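Putative uncharacterized protein (Cricetid herpesvirus 2, PDB 4ZKQ) binds chemokines as a viral decoy receptor made by a rodent gammaherpesvirus, which probably keeps them from their host receptors. Local coordinates at residues D78-A83 against F380-S385; S325-I330 against R341-K346. All blocks are in the same frame, centred on the assembly; numbering follows the deposited sequence.

Contact 1 (D78-A83 against F380-S385); sequences DITCPA and FLKMES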
loop_
_atom_site.group_PDB
_atom_site.type_symbol
_atom_site.label_atom_id
_atom_site.label_comp_id
_atom_site.label_asym_id
_atom_site.label_seq_id
_atom_site.Cartn_x
_atom_site.Cartn_y
_atom_site.Cartn_z
ATOM N N ASP A 78 3.280 0.184 2.274
ATOM C CA ASP A 78 3.333 -0.695 3.433
ATOM C C ASP A 78 2.935 -2.129 3.109
ATOM O O ASP A 78 2.238 -2.403 2.128
ATOM C CB ASP A 78 2.447 -0.147 4.544
ATOM C CG ASP A 78 2.764 1.300 4.871
ATOM O OD1 ASP A 78 3.930 1.595 5.207
ATOM O OD2 ASP A 78 1.851 2.134 4.779
ATOM N N ILE A 79 3.393 -3.040 3.955
ATOM C CA ILE A 79 3.017 -4.431 3.849
ATOM C C ILE A 79 1.764 -4.632 4.678
ATOM O O ILE A 79 1.759 -4.360 5.888
ATOM C CB ILE A 79 4.147 -5.368 4.338
ATOM C CG1 ILE A 79 5.387 -5.217 3.451
ATOM C CG2 ILE A 79 3.684 -6.824 4.379
ATOM C CD1 ILE A 79 6.543 -6.108 3.858
ATOM N N THR A 80 0.685 -5.052 4.024
ATOM C CA THR A 80 -0.454 -5.579 4.769
ATOM C C THR A 80 -0.758 -6.968 4.236
ATOM O O THR A 80 -0.615 -7.952 4.950
ATOM C CB THR A 80 -1.707 -4.689 4.676
ATOM O OG1 THR A 80 -1.432 -3.405 5.250
ATOM C CG2 THR A 80 -2.862 -5.328 5.453
ATOM N N CYS A 81 -1.185 -7.030 2.980
ATOM C CA CYS A 81 -1.480 -8.291 2.307
ATOM C C CYS A 81 -0.801 -8.333 0.935
ATOM O O CYS A 81 -1.388 -7.917 -0.059
ATOM C CB CYS A 81 -2.986 -8.477 2.137
ATOM S SG CYS A 81 -3.408 -10.065 1.377
ATOM N N PRO A 82 0.435 -8.842 0.878
ATOM C CA PRO A 82 1.224 -8.811 -0.361
ATOM C C PRO A 82 0.528 -9.406 -1.586
ATOM O O PRO A 82 0.702 -8.867 -2.681
ATOM C CB PRO A 82 2.465 -9.629 0.004
ATOM C CG PRO A 82 2.626 -9.405 1.478
ATOM C CD PRO A 82 1.226 -9.336 2.022
ATOM N N ALA A 83 -0.257 -10.465 -1.410
ATOM C CA ALA A 83 -0.844 -11.178 -2.543
ATOM C C ALA A 83 -2.254 -10.702 -2.891
ATOM O O ALA A 83 -2.762 -11.022 -3.964
ATOM C CB ALA A 83 -0.860 -12.674 -2.261
ATOM N N PHE A 380 -3.953 -12.346 9.607
ATOM C CA PHE A 380 -3.086 -11.228 9.947
ATOM C C PHE A 380 -3.922 -10.015 10.332
ATOM O O PHE A 380 -4.808 -9.608 9.583
ATOM C CB PHE A 380 -2.172 -10.868 8.778
ATOM C CG PHE A 380 -1.198 -9.769 9.092
ATOM C CD1 PHE A 380 -0.249 -9.937 10.079
ATOM C CD2 PHE A 380 -1.233 -8.570 8.402
ATOM C CE1 PHE A 380 0.651 -8.936 10.378
ATOM C CE2 PHE A 380 -0.335 -7.567 8.692
ATOM C CZ PHE A 380 0.612 -7.748 9.682
ATOM N N LEU A 381 -3.637 -9.458 11.501
ATOM C CA LEU A 381 -4.275 -8.234 11.964
ATOM C C LEU A 381 -3.225 -7.159 12.124
ATOM O O LEU A 381 -2.240 -7.357 12.831
ATOM C CB LEU A 381 -4.992 -8.462 13.298
ATOM C CG LEU A 381 -5.515 -7.213 14.013
ATOM C CD1 LEU A 381 -6.640 -6.571 13.201
ATOM C CD2 LEU A 381 -5.981 -7.558 15.416
ATOM N N LYS A 382 -3.435 -6.024 11.469
ATOM C CA LYS A 382 -2.580 -4.869 11.686
ATOM C C LYS A 382 -3.425 -3.718 12.205
ATOM O O LYS A 382 -4.528 -3.472 11.723
ATOM C CB LYS A 382 -1.852 -4.460 10.407
ATOM C CG LYS A 382 -0.931 -3.259 10.611
ATOM C CD LYS A 382 0.008 -3.026 9.440
ATOM C CE LYS A 382 -0.742 -2.622 8.192
ATOM N NZ LYS A 382 0.192 -2.176 7.117
ATOM N N MET A 383 -2.893 -3.039 13.210
ATOM C CA MET A 383 -3.527 -1.867 13.791
ATOM C C MET A 383 -2.466 -0.780 13.854
ATOM O O MET A 383 -1.353 -1.022 14.321
ATOM C CB MET A 383 -4.095 -2.184 15.174
ATOM C CG MET A 383 -5.170 -3.269 15.161
ATOM S SD MET A 383 -5.917 -3.582 16.774
ATOM C CE MET A 383 -6.781 -2.038 17.066
ATOM N N GLU A 384 -2.793 0.407 13.356
ATOM C CA GLU A 384 -1.800 1.464 13.223
ATOM C C GLU A 384 -2.384 2.849 13.449
ATOM O O GLU A 384 -3.520 3.140 13.068
ATOM C CB GLU A 384 -1.154 1.415 11.835
ATOM C CG GLU A 384 -2.151 1.513 10.693
ATOM C CD GLU A 384 -1.536 1.228 9.336
ATOM O OE1 GLU A 384 -0.407 1.687 9.085
ATOM O OE2 GLU A 384 -2.192 0.552 8.513
ATOM N N SER A 385 -1.573 3.691 14.075
ATOM C CA SER A 385 -1.806 5.119 14.136
ATOM C C SER A 385 -0.855 5.775 13.155
ATOM O O SER A 385 -0.289 5.105 12.298
ATOM C CB SER A 385 -1.570 5.645 15.547
ATOM O OG SER A 385 -0.229 5.412 15.931
#

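Contact 2 (S325-I330 against R341-K346); sequences SCAFVI and RRIMSK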
loop_
_atom_site.group_PDB
_atom_site.type_symbol
_atom_site.label_atom_id
_atom_site.label_comp_id
_atom_site.label_asym_id
_atom_site.label_seq_id
_atom_site.Cartn_x
_atom_site.Cartn_y
_atom_site.Cartn_z
ATOM N N SER A 325 -10.815 -10.308 3.620
ATOM C CA SER A 325 -10.234 -9.089 4.178
ATOM C C SER A 325 -11.304 -8.086 4.596
ATOM O O SER A 325 -12.306 -7.906 3.906
ATOM C CB SER A 325 -9.292 -8.436 3.163
ATOM O OG SER A 325 -8.632 -7.320 3.732
ATOM N N CYS A 326 -11.072 -7.447 5.736
ATOM C CA CYS A 326 -11.930 -6.390 6.247
ATOM C C CYS A 326 -11.044 -5.296 6.819
ATOM O O CYS A 326 -9.879 -5.544 7.145
ATOM C CB CYS A 326 -12.883 -6.923 7.321
ATOM S SG CYS A 326 -13.812 -8.380 6.798
ATOM N N ALA A 327 -11.589 -4.090 6.940
ATOM C CA ALA A 327 -10.861 -2.998 7.569
ATOM C C ALA A 327 -11.809 -2.148 8.402
ATOM O O ALA A 327 -12.996 -2.066 8.097
ATOM C CB ALA A 327 -10.153 -2.157 6.525
ATOM N N PHE A 328 -11.272 -1.549 9.461
ATOM C CA PHE A 328 -12.053 -0.759 10.403
ATOM C C PHE A 328 -11.333 0.527 10.728
ATOM O O PHE A 328 -10.123 0.516 10.947
ATOM C CB PHE A 328 -12.300 -1.534 11.698
ATOM C CG PHE A 328 -12.870 -2.888 11.483
ATOM C CD1 PHE A 328 -12.039 -3.965 11.230
ATOM C CD2 PHE A 328 -14.238 -3.090 11.527
ATOM C CE1 PHE A 328 -12.560 -5.220 11.026
ATOM C CE2 PHE A 328 -14.764 -4.343 11.327
ATOM C CZ PHE A 328 -13.923 -5.411 11.077
ATOM N N VAL A 329 -12.074 1.630 10.755
ATOM C CA VAL A 329 -11.549 2.895 11.255
ATOM C C VAL A 329 -12.009 3.079 12.693
ATOM O O VAL A 329 -13.194 2.945 12.990
ATOM C CB VAL A 329 -12.017 4.105 10.421
ATOM C CG1 VAL A 329 -11.189 5.336 10.776
ATOM C CG2 VAL A 329 -11.915 3.812 8.944
ATOM N N ILE A 330 -11.069 3.389 13.578
ATOM C CA ILE A 330 -11.363 3.513 14.996
ATOM C C ILE A 330 -10.948 4.892 15.478
ATOM O O ILE A 330 -9.782 5.113 15.808
ATOM C CB ILE A 330 -10.642 2.441 15.838
ATOM C CG1 ILE A 330 -10.790 1.057 15.198
ATOM C CG2 ILE A 330 -11.188 2.451 17.261
ATOM C CD1 ILE A 330 -10.024 -0.036 15.907
ATOM N N ARG A 341 -15.434 1.374 13.123
ATOM C CA ARG A 341 -16.318 1.570 11.982
ATOM C C ARG A 341 -15.859 0.688 10.833
ATOM O O ARG A 341 -14.771 0.881 10.304
ATOM C CB ARG A 341 -16.313 3.032 11.519
ATOM C CG ARG A 341 -16.199 4.092 12.620
ATOM C CD ARG A 341 -17.521 4.333 13.278
ATOM N NE ARG A 341 -17.661 5.719 13.724
ATOM C CZ ARG A 341 -17.411 6.166 14.953
ATOM N NH1 ARG A 341 -16.979 5.354 15.909
ATOM N NH2 ARG A 341 -17.599 7.446 15.228
ATOM N N ARG A 342 -16.688 -0.268 10.444
ATOM C CA ARG A 342 -16.388 -1.136 9.319
ATOM C C ARG A 342 -16.372 -0.328 8.029
ATOM O O ARG A 342 -17.234 0.528 7.814
ATOM C CB ARG A 342 -17.421 -2.252 9.243
ATOM C CG ARG A 342 -16.974 -3.493 8.500
ATOM C CD ARG A 342 -18.077 -4.547 8.524
ATOM N NE ARG A 342 -18.529 -4.836 9.885
ATOM C CZ ARG A 342 -19.569 -5.606 10.188
ATOM N NH1 ARG A 342 -20.287 -6.177 9.227
ATOM N NH2 ARG A 342 -19.896 -5.806 11.458
ATOM N N ILE A 343 -15.390 -0.584 7.172
ATOM C CA ILE A 343 -15.249 0.214 5.962
ATOM C C ILE A 343 -16.162 -0.299 4.850
ATOM O O ILE A 343 -16.844 0.492 4.186
ATOM C CB ILE A 343 -13.789 0.258 5.492
ATOM C CG1 ILE A 343 -12.994 1.160 6.437
ATOM C CG2 ILE A 343 -13.710 0.794 4.072
ATOM C CD1 ILE A 343 -11.527 1.311 6.105
ATOM N N MET A 344 -16.203 -1.611 4.642
ATOM C CA MET A 344 -17.188 -2.119 3.687
ATOM C C MET A 344 -18.460 -2.568 4.386
ATOM O O MET A 344 -18.513 -2.634 5.614
ATOM C CB MET A 344 -16.624 -3.254 2.851
ATOM C CG MET A 344 -15.765 -2.768 1.694
ATOM S SD MET A 344 -15.361 -4.027 0.460
ATOM C CE MET A 344 -14.989 -2.984 -0.958
ATOM N N SER A 345 -19.480 -2.877 3.591
ATOM C CA SER A 345 -20.819 -3.166 4.109
ATOM C C SER A 345 -20.810 -4.249 5.191
ATOM O O SER A 345 -21.349 -4.051 6.281
ATOM C CB SER A 345 -21.748 -3.583 2.962
ATOM O OG SER A 345 -23.014 -3.974 3.449
ATOM N N LYS A 346 -20.190 -5.386 4.888
ATOM C CA LYS A 346 -20.245 -6.534 5.785
ATOM C C LYS A 346 -18.889 -7.224 5.928
ATOM O O LYS A 346 -18.160 -7.372 4.947
ATOM C CB LYS A 346 -21.283 -7.530 5.273
ATOM C CG LYS A 346 -20.927 -8.122 3.916
ATOM C CD LYS A 346 -22.041 -8.995 3.373
ATOM C CE LYS A 346 -21.674 -9.568 2.013
ATOM N NZ LYS A 346 -20.433 -10.392 2.065
HETATM O O HOH W 1 -15.050 -7.417 3.702
HETATM O O HOH W 2 -13.985 -3.742 5.363
#

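Contact 1 (D78-A83 against F380-S385)
T80, in an irregular loop, meets K382 of strand 378-384 with 7.3 Å between their CA atoms, too far for the two backbones to pair, so strand side chains make the contact, to T80 OG1 and to the carbonyls of I79 and T80. A single lysine does most of the work. The first torsion of K382 sets CG anti to the backbone N (chi1 -179°); further out a bend at chi3 (66°) turns the chain, which crosses the T80 side chain at about a right angle. K382 NZ donates two hydrogen bonds to the loop, one to T80 OG1 at 2.8 Å and one to I79 O at 3.0 Å. The second comes from above the carbonyl plane of I79, with a C=O...N angle of 125°. K382 NZ also lies 3.9 Å from E384 OE2, a long salt bridge within the strand. D78 OD2 is 5.2 Å from K382 NZ. D78 is bridged to K54 and K215, and E384 OE1 to K54, so the acids' support for the K382 charge is probably shared with those lysines. Two residues earlier on the same strand, F380 brings ring atom CD2 to 3.6 Å from T80 O, a carbonyl that also accepts a hydrogen bond from W313 NE1. Buried lysine and threonine thus tie the loop between strands 68-74 and 85-94 to strand 378-384, which lies between strands 308-315 and 388-395 in its sheet.

Contact 2 (S325-I330 against R341-K346)
V329 and R341 form the hydrogen-bonded pair of a short antiparallel hairpin, and F328 and R342 the non-hydrogen-bonded pair beside it. R341 N donates to V329 O at 2.7 Å, V329 N returns a bond to R341 O, and I343 N continues the ladder to A327 O at 3.0 Å although I343 is already outside the regular strand. F328 CA adds a CA-H...O contact to R341 O.

The close-packed side is apolar. I343 CD1 reaches both A327 CB and V329 CG2 at 3.8 Å; V329 CG2 sits beside the backbone N, since CG1 is the branch anti to it (chi1 -167°), and CG2 also meets I343 CG1. On the other face F328 and R342 run side by side in the same direction, with F328 CE2 3.7 Å from R342 CG and the ring turned 78° from the guanidinium plane. The aliphatic part of this exposed arginine therefore lines the buried phenylalanine.

Beyond I343 direct pairing gives way to water. One water accepts from A327 N at 2.9 Å and from M344 N at 3.2 Å; another lies within hydrogen-bonding distance of S325 O, with a longer, weak approach to K346 O, near the poorly ordered S345 and K346. Covalent closure comes from the C326-C347 disulfide. Strand 324-330 has strand 308-315 on its other flank, where L309 touches I343 and V312 touches F328, while L352 of strand 350-355 also packs against F328.

Two ways of attaching chain to a beta sheet appear here in one region: contact 1 ties a distant loop to it through a lysine side chain, whereas contact 2 extends it by a local hairpin. Their centres lie about 14 Å apart, and along the chain the hairpin falls within the long run of chain between the two segments of contact 1. They meet directly where M383 CE packs 4.0 Å from I330 CD1. Strand 308-315 joins them, pairing with strand 378-384 on one flank and strand 324-330 on the other. Contact 1 is nearer the chain centre, about 9 Å from it against about 17 Å for contact 2.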